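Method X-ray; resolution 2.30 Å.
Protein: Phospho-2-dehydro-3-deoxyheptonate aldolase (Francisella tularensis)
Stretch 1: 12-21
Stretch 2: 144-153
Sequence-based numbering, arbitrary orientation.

Stretch 1, residues 12-21: VLIPAEVLIQ
Stretch 2 (144-153) VITPQYFAEL

A small side chain at the start of a helix can make the seat for a large aromatic ring, and this contact from a Francisella tularensis aldolase is a compact example. Residues 12-15 run extended (Leu-13 phi/psi -119/131, Ile-14 -81/126), Pro-15 occupies the N-cap position at -67/155, and a helix proceeds from Ala-16. The partner segment coils through 146-149 with helical phi/psi, its turn tied by Tyr-149 N to Thr-146 O at 2.9 Å. The CA atoms come closest at Ala-16 and Tyr-149, where Ala-16 CA lies 4.8 Å from Tyr-149 CA.

Tyr-149 is the bump, with much the largest share of the 360 Å² buried between the stretches. Its CA-to-CB bond points sideways, but chi1 of -68° (m) brings the end of the side chain nearer to the other stretch, and chi2 of 79° sets the plane of the ring. Ala-16 covers one face: its CB stands 3.8 Å from the ring centroid, only 8° off the normal, a nearly ideal CH-pi placement. At the ring edge, Leu-19 (m, t) brings CD1 to 3.6 Å from Tyr-149 CD2. The hydroxyl reaches the extended loop before the helix, where Tyr-149 OH donates a short hydrogen bond to Ile-14 O at 2.6 Å; Leu-13 CG and Pro-15 CA each lie 3.6 Å from that same OH. The polar tip is thus satisfied by backbone while carbon atoms pack around it.

Flanking contacts extend the fit. Leu-13 (t, p) points toward the partner and sets CD2 4.0 Å from Ile-145 CG2. Ala-16 CB also rests 3.4 Å from Gln-148 O, and Ile-20 (m, t) extends CD1 to 3.8 Å from that oxygen. Farther along, Ile-20 CG1 lies 4.3 Å from Glu-152 OE2, a carboxylate oxygen hydrogen-bonded elsewhere in the structure.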

ATOM      1  N   VAL A  12      -3.055  13.132  20.432  1.00 30.39           N
ATOM      2  CA  VAL A  12      -3.707  11.990  21.073  1.00 29.39           C
ATOM      3  C   VAL A  12      -4.761  11.394  20.157  1.00 27.83           C
ATOM      4  O   VAL A  12      -5.464  12.110  19.450  1.00 28.15           O
ATOM      5  CB  VAL A  12      -4.364  12.400  22.400  1.00 30.47           C
ATOM      6  CG1 VAL A  12      -5.150  11.258  22.992  1.00 31.06           C
ATOM      7  CG2 VAL A  12      -3.307  12.858  23.378  1.00 32.07           C
ATOM      8  N   LEU A  13      -4.834  10.070  20.159  1.00 26.79           N
ATOM      9  CA  LEU A  13      -5.890   9.306  19.499  1.00 25.53           C
ATOM     10  C   LEU A  13      -6.625   8.484  20.568  1.00 25.56           C
ATOM     11  O   LEU A  13      -5.985   7.812  21.371  1.00 25.24           O
ATOM     12  CB  LEU A  13      -5.289   8.371  18.457  1.00 23.99           C
ATOM     13  CG  LEU A  13      -6.288   7.605  17.587  1.00 22.98           C
ATOM     14  CD1 LEU A  13      -7.114   8.549  16.728  1.00 22.23           C
ATOM     15  CD2 LEU A  13      -5.562   6.580  16.707  1.00 20.67           C
ATOM     16  N   ILE A  14      -7.958   8.543  20.578  1.00 25.43           N
ATOM     17  CA  ILE A  14      -8.752   7.764  21.521  1.00 25.41           C
ATOM     18  C   ILE A  14      -8.886   6.334  20.984  1.00 24.53           C
ATOM     19  O   ILE A  14      -9.312   6.150  19.840  1.00 22.68           O
ATOM     20  CB  ILE A  14     -10.171   8.358  21.731  1.00 26.03           C
ATOM     21  CG1 ILE A  14     -10.115   9.848  22.081  1.00 27.34           C
ATOM     22  CG2 ILE A  14     -10.883   7.633  22.861  1.00 27.05           C
ATOM     23  CD1 ILE A  14      -9.280  10.180  23.307  1.00 25.67           C
ATOM     24  N   PRO A  15      -8.519   5.319  21.802  1.00 25.10           N
ATOM     25  CA  PRO A  15      -8.560   3.931  21.331  1.00 24.51           C
ATOM     26  C   PRO A  15      -9.964   3.433  21.074  1.00 24.37           C
ATOM     27  O   PRO A  15     -10.916   3.948  21.657  1.00 25.96           O
ATOM     28  CB  PRO A  15      -7.898   3.137  22.453  1.00 25.19           C
ATOM     29  CG  PRO A  15      -7.847   4.020  23.620  1.00 26.56           C
ATOM     30  CD  PRO A  15      -7.937   5.431  23.148  1.00 26.48           C
ATOM     31  N   ALA A  16     -10.078   2.441  20.199  1.00 23.44           N
ATOM     32  CA  ALA A  16     -11.369   1.907  19.763  1.00 23.32           C
ATOM     33  C   ALA A  16     -12.189   1.429  20.938  1.00 24.58           C
ATOM     34  O   ALA A  16     -13.413   1.565  20.935  1.00 25.36           O
ATOM     35  CB  ALA A  16     -11.169   0.772  18.750  1.00 22.10           C
ATOM     36  N   GLU A  17     -11.515   0.860  21.933  1.00 25.26           N
ATOM     37  CA  GLU A  17     -12.143   0.454  23.199  1.00 26.94           C
ATOM     38  C   GLU A  17     -13.175   1.453  23.684  1.00 27.28           C
ATOM     39  O   GLU A  17     -14.274   1.098  24.124  1.00 27.02           O
ATOM     40  CB  GLU A  17     -11.094   0.438  24.311  1.00 28.62           C
ATOM     41  CG  GLU A  17     -10.555  -0.891  24.695  1.00 30.96           C
ATOM     42  CD  GLU A  17      -9.601  -0.778  25.867  1.00 34.14           C
ATOM     43  OE1 GLU A  17      -9.172   0.357  26.208  1.00 34.42           O
ATOM     44  OE2 GLU A  17      -9.281  -1.834  26.445  1.00 38.01           O
ATOM     45  N   VAL A  18     -12.745   2.711  23.693  1.00 26.77           N
ATOM     46  CA  VAL A  18     -13.516   3.774  24.304  1.00 27.61           C
ATOM     47  C   VAL A  18     -14.730   4.051  23.426  1.00 27.12           C
ATOM     48  O   VAL A  18     -15.845   4.127  23.922  1.00 27.93           O
ATOM     49  CB  VAL A  18     -12.649   5.033  24.513  1.00 27.91           C
ATOM     50  CG1 VAL A  18     -13.498   6.192  24.950  1.00 29.21           C
ATOM     51  CG2 VAL A  18     -11.536   4.746  25.544  1.00 27.41           C
ATOM     52  N   LEU A  19     -14.523   4.146  22.117  1.00 25.53           N
ATOM     53  CA  LEU A  19     -15.638   4.399  21.210  1.00 25.33           C
ATOM     54  C   LEU A  19     -16.615   3.238  21.182  1.00 25.07           C
ATOM     55  O   LEU A  19     -17.804   3.446  20.977  1.00 25.77           O
ATOM     56  CB  LEU A  19     -15.160   4.704  19.790  1.00 23.96           C
ATOM     57  CG  LEU A  19     -14.149   5.838  19.610  1.00 25.04           C
ATOM     58  CD1 LEU A  19     -14.196   6.400  18.165  1.00 23.38           C
ATOM     59  CD2 LEU A  19     -14.347   6.910  20.633  1.00 24.55           C
ATOM     60  N   ILE A  20     -16.110   2.021  21.366  1.00 24.92           N
ATOM     61  CA  ILE A  20     -16.961   0.833  21.459  1.00 25.09           C
ATOM     62  C   ILE A  20     -17.814   0.856  22.723  1.00 27.01           C
ATOM     63  O   ILE A  20     -18.975   0.478  22.679  1.00 27.51           O
ATOM     64  CB  ILE A  20     -16.131  -0.482  21.348  1.00 24.37           C
ATOM     65  CG1 ILE A  20     -15.575  -0.614  19.919  1.00 22.78           C
ATOM     66  CG2 ILE A  20     -16.995  -1.732  21.694  1.00 25.21           C
ATOM     67  CD1 ILE A  20     -14.450  -1.618  19.746  1.00 19.64           C
ATOM     68  N   GLN A  21     -17.262   1.315  23.841  1.00 28.84           N
ATOM     69  CA  GLN A  21     -18.061   1.512  25.053  1.00 31.72           C
ATOM     70  C   GLN A  21     -19.103   2.602  24.848  1.00 32.05           C
ATOM     71  O   GLN A  21     -20.259   2.418  25.188  1.00 33.58           O
ATOM     72  CB  GLN A  21     -17.192   1.871  26.264  1.00 33.36           C
ATOM     73  CG  GLN A  21     -16.294   0.718  26.752  1.00 36.99           C
ATOM     74  CD  GLN A  21     -15.929   0.819  28.239  1.00 43.28           C
ATOM     75  OE1 GLN A  21     -16.747   0.493  29.108  1.00 48.40           O
ATOM     76  NE2 GLN A  21     -14.692   1.258  28.533  1.00 43.98           N
ATOM     77  N   VAL A 144      -4.056  -0.314   9.277  1.00 22.24           N
ATOM     78  CA  VAL A 144      -4.127  -1.259  10.406  1.00 21.43           C
ATOM     79  C   VAL A 144      -4.670  -0.642  11.695  1.00 21.24           C
ATOM     80  O   VAL A 144      -4.664  -1.292  12.746  1.00 21.65           O
ATOM     81  CB  VAL A 144      -2.744  -1.924  10.695  1.00 22.28           C
ATOM     82  CG1 VAL A 144      -2.245  -2.682   9.462  1.00 21.75           C
ATOM     83  CG2 VAL A 144      -1.703  -0.910  11.177  1.00 21.46           C
ATOM     84  N   ILE A 145      -5.152   0.599  11.619  1.00 20.34           N
ATOM     85  CA  ILE A 145      -5.594   1.328  12.809  1.00 19.74           C
ATOM     86  C   ILE A 145      -7.115   1.540  12.790  1.00 19.30           C
ATOM     87  O   ILE A 145      -7.799   1.177  13.746  1.00 19.18           O
ATOM     88  CB  ILE A 145      -4.813   2.668  12.956  1.00 19.93           C
ATOM     89  CG1 ILE A 145      -3.335   2.367  13.255  1.00 20.20           C
ATOM     90  CG2 ILE A 145      -5.385   3.520  14.062  1.00 19.00           C
ATOM     91  CD1 ILE A 145      -2.387   3.596  13.221  1.00 18.14           C
ATOM     92  N   THR A 146      -7.647   2.088  11.697  1.00 18.58           N
ATOM     93  CA  THR A 146      -9.068   2.442  11.629  1.00 18.61           C
ATOM     94  C   THR A 146     -10.023   1.255  11.756  1.00 18.33           C
ATOM     95  O   THR A 146     -11.072   1.388  12.375  1.00 19.11           O
ATOM     96  CB  THR A 146      -9.421   3.267  10.354  1.00 18.94           C
ATOM     97  OG1 THR A 146      -9.075   2.528   9.174  1.00 17.68           O
ATOM     98  CG2 THR A 146      -8.666   4.609  10.341  1.00 18.61           C
ATOM     99  N   PRO A 147      -9.672   0.084  11.203  1.00 17.64           N
ATOM    100  CA  PRO A 147     -10.646  -1.009  11.254  1.00 17.44           C
ATOM    101  C   PRO A 147     -11.116  -1.448  12.630  1.00 18.26           C
ATOM    102  O   PRO A 147     -12.245  -1.904  12.765  1.00 18.79           O
ATOM    103  CB  PRO A 147      -9.905  -2.159  10.576  1.00 16.90           C
ATOM    104  CG  PRO A 147      -8.950  -1.494   9.670  1.00 16.48           C
ATOM    105  CD  PRO A 147      -8.478  -0.309  10.429  1.00 17.35           C
ATOM    106  N   GLN A 148     -10.268  -1.324  13.647  1.00 19.29           N
ATOM    107  CA  GLN A 148     -10.646  -1.695  15.010  1.00 19.91           C
ATOM    108  C   GLN A 148     -11.821  -0.874  15.524  1.00 20.56           C
ATOM    109  O   GLN A 148     -12.531  -1.310  16.428  1.00 21.24           O
ATOM    110  CB  GLN A 148      -9.455  -1.535  15.959  1.00 20.86           C
ATOM    111  CG  GLN A 148      -8.336  -2.554  15.725  1.00 22.37           C
ATOM    112  CD  GLN A 148      -8.688  -3.980  16.198  1.00 25.20           C
ATOM    113  OE1 GLN A 148      -9.852  -4.302  16.504  1.00 27.13           O
ATOM    114  NE2 GLN A 148      -7.673  -4.838  16.260  1.00 27.62           N
ATOM    115  N   TYR A 149     -12.039   0.300  14.932  1.00 20.30           N
ATOM    116  CA  TYR A 149     -13.126   1.166  15.336  1.00 20.73           C
ATOM    117  C   TYR A 149     -14.500   0.755  14.820  1.00 21.16           C
ATOM    118  O   TYR A 149     -15.509   1.231  15.346  1.00 22.44           O
ATOM    119  CB  TYR A 149     -12.824   2.616  14.926  1.00 21.17           C
ATOM    120  CG  TYR A 149     -11.673   3.200  15.694  1.00 19.54           C
ATOM    121  CD1 TYR A 149     -10.365   2.902  15.351  1.00 19.69           C
ATOM    122  CD2 TYR A 149     -11.894   4.024  16.788  1.00 21.50           C
ATOM    123  CE1 TYR A 149      -9.298   3.416  16.066  1.00 20.53           C
ATOM    124  CE2 TYR A 149     -10.829   4.560  17.518  1.00 21.80           C
ATOM    125  CZ  TYR A 149      -9.540   4.247  17.153  1.00 20.86           C
ATOM    126  OH  TYR A 149      -8.489   4.763  17.854  1.00 22.56           O
ATOM    127  N   PHE A 150     -14.570  -0.102  13.802  1.00 20.26           N
ATOM    128  CA  PHE A 150     -15.879  -0.475  13.249  1.00 20.32           C
ATOM    129  C   PHE A 150     -15.974  -1.769  12.422  1.00 19.39           C
ATOM    130  O   PHE A 150     -17.012  -2.023  11.804  1.00 19.31           O
ATOM    131  CB  PHE A 150     -16.439   0.692  12.416  1.00 21.02           C
ATOM    132  CG  PHE A 150     -15.464   1.266  11.417  1.00 20.55           C
ATOM    133  CD1 PHE A 150     -14.942   2.529  11.590  1.00 22.02           C
ATOM    134  CD2 PHE A 150     -15.076   0.545  10.309  1.00 21.77           C
ATOM    135  CE1 PHE A 150     -14.047   3.064  10.676  1.00 21.20           C
ATOM    136  CE2 PHE A 150     -14.183   1.085   9.399  1.00 21.99           C
ATOM    137  CZ  PHE A 150     -13.675   2.347   9.595  1.00 20.37           C
ATOM    138  N   ALA A 151     -14.939  -2.595  12.416  1.00 18.76           N
ATOM    139  CA  ALA A 151     -14.912  -3.772  11.514  1.00 18.76           C
ATOM    140  C   ALA A 151     -16.029  -4.792  11.787  1.00 19.11           C
ATOM    141  O   ALA A 151     -16.410  -5.541  10.885  1.00 19.60           O
ATOM    142  CB  ALA A 151     -13.546  -4.467  11.573  1.00 18.08           C
ATOM    143  N   GLU A 152     -16.535  -4.819  13.021  1.00 19.68           N
ATOM    144  CA  GLU A 152     -17.628  -5.711  13.417  1.00 20.09           C
ATOM    145  C   GLU A 152     -19.011  -5.184  12.993  1.00 20.13           C
ATOM    146  O   GLU A 152     -20.016  -5.857  13.207  1.00 21.37           O
ATOM    147  CB  GLU A 152     -17.583  -5.997  14.942  1.00 20.86           C
ATOM    148  CG  GLU A 152     -18.376  -5.019  15.878  1.00 22.09           C
ATOM    149  CD  GLU A 152     -17.654  -3.696  16.191  1.00 21.95           C
ATOM    150  OE1 GLU A 152     -16.858  -3.206  15.361  1.00 20.75           O
ATOM    151  OE2 GLU A 152     -17.897  -3.136  17.282  1.00 21.03           O
ATOM    152  N   LEU A 153     -19.060  -3.990  12.408  1.00 19.72           N
ATOM    153  CA  LEU A 153     -20.292  -3.435  11.829  1.00 19.35           C
ATOM    154  C   LEU A 153     -20.301  -3.561  10.294  1.00 18.79           C
ATOM    155  O   LEU A 153     -21.271  -3.192   9.636  1.00 18.67           O
ATOM    156  CB  LEU A 153     -20.416  -1.967  12.219  1.00 19.67           C
ATOM    157  CG  LEU A 153     -20.670  -1.698  13.702  1.00 19.64           C
ATOM    158  CD1 LEU A 153     -20.329  -0.255  14.053  1.00 18.15           C
ATOM    159  CD2 LEU A 153     -22.111  -2.031  14.072  1.00 19.34           C
TER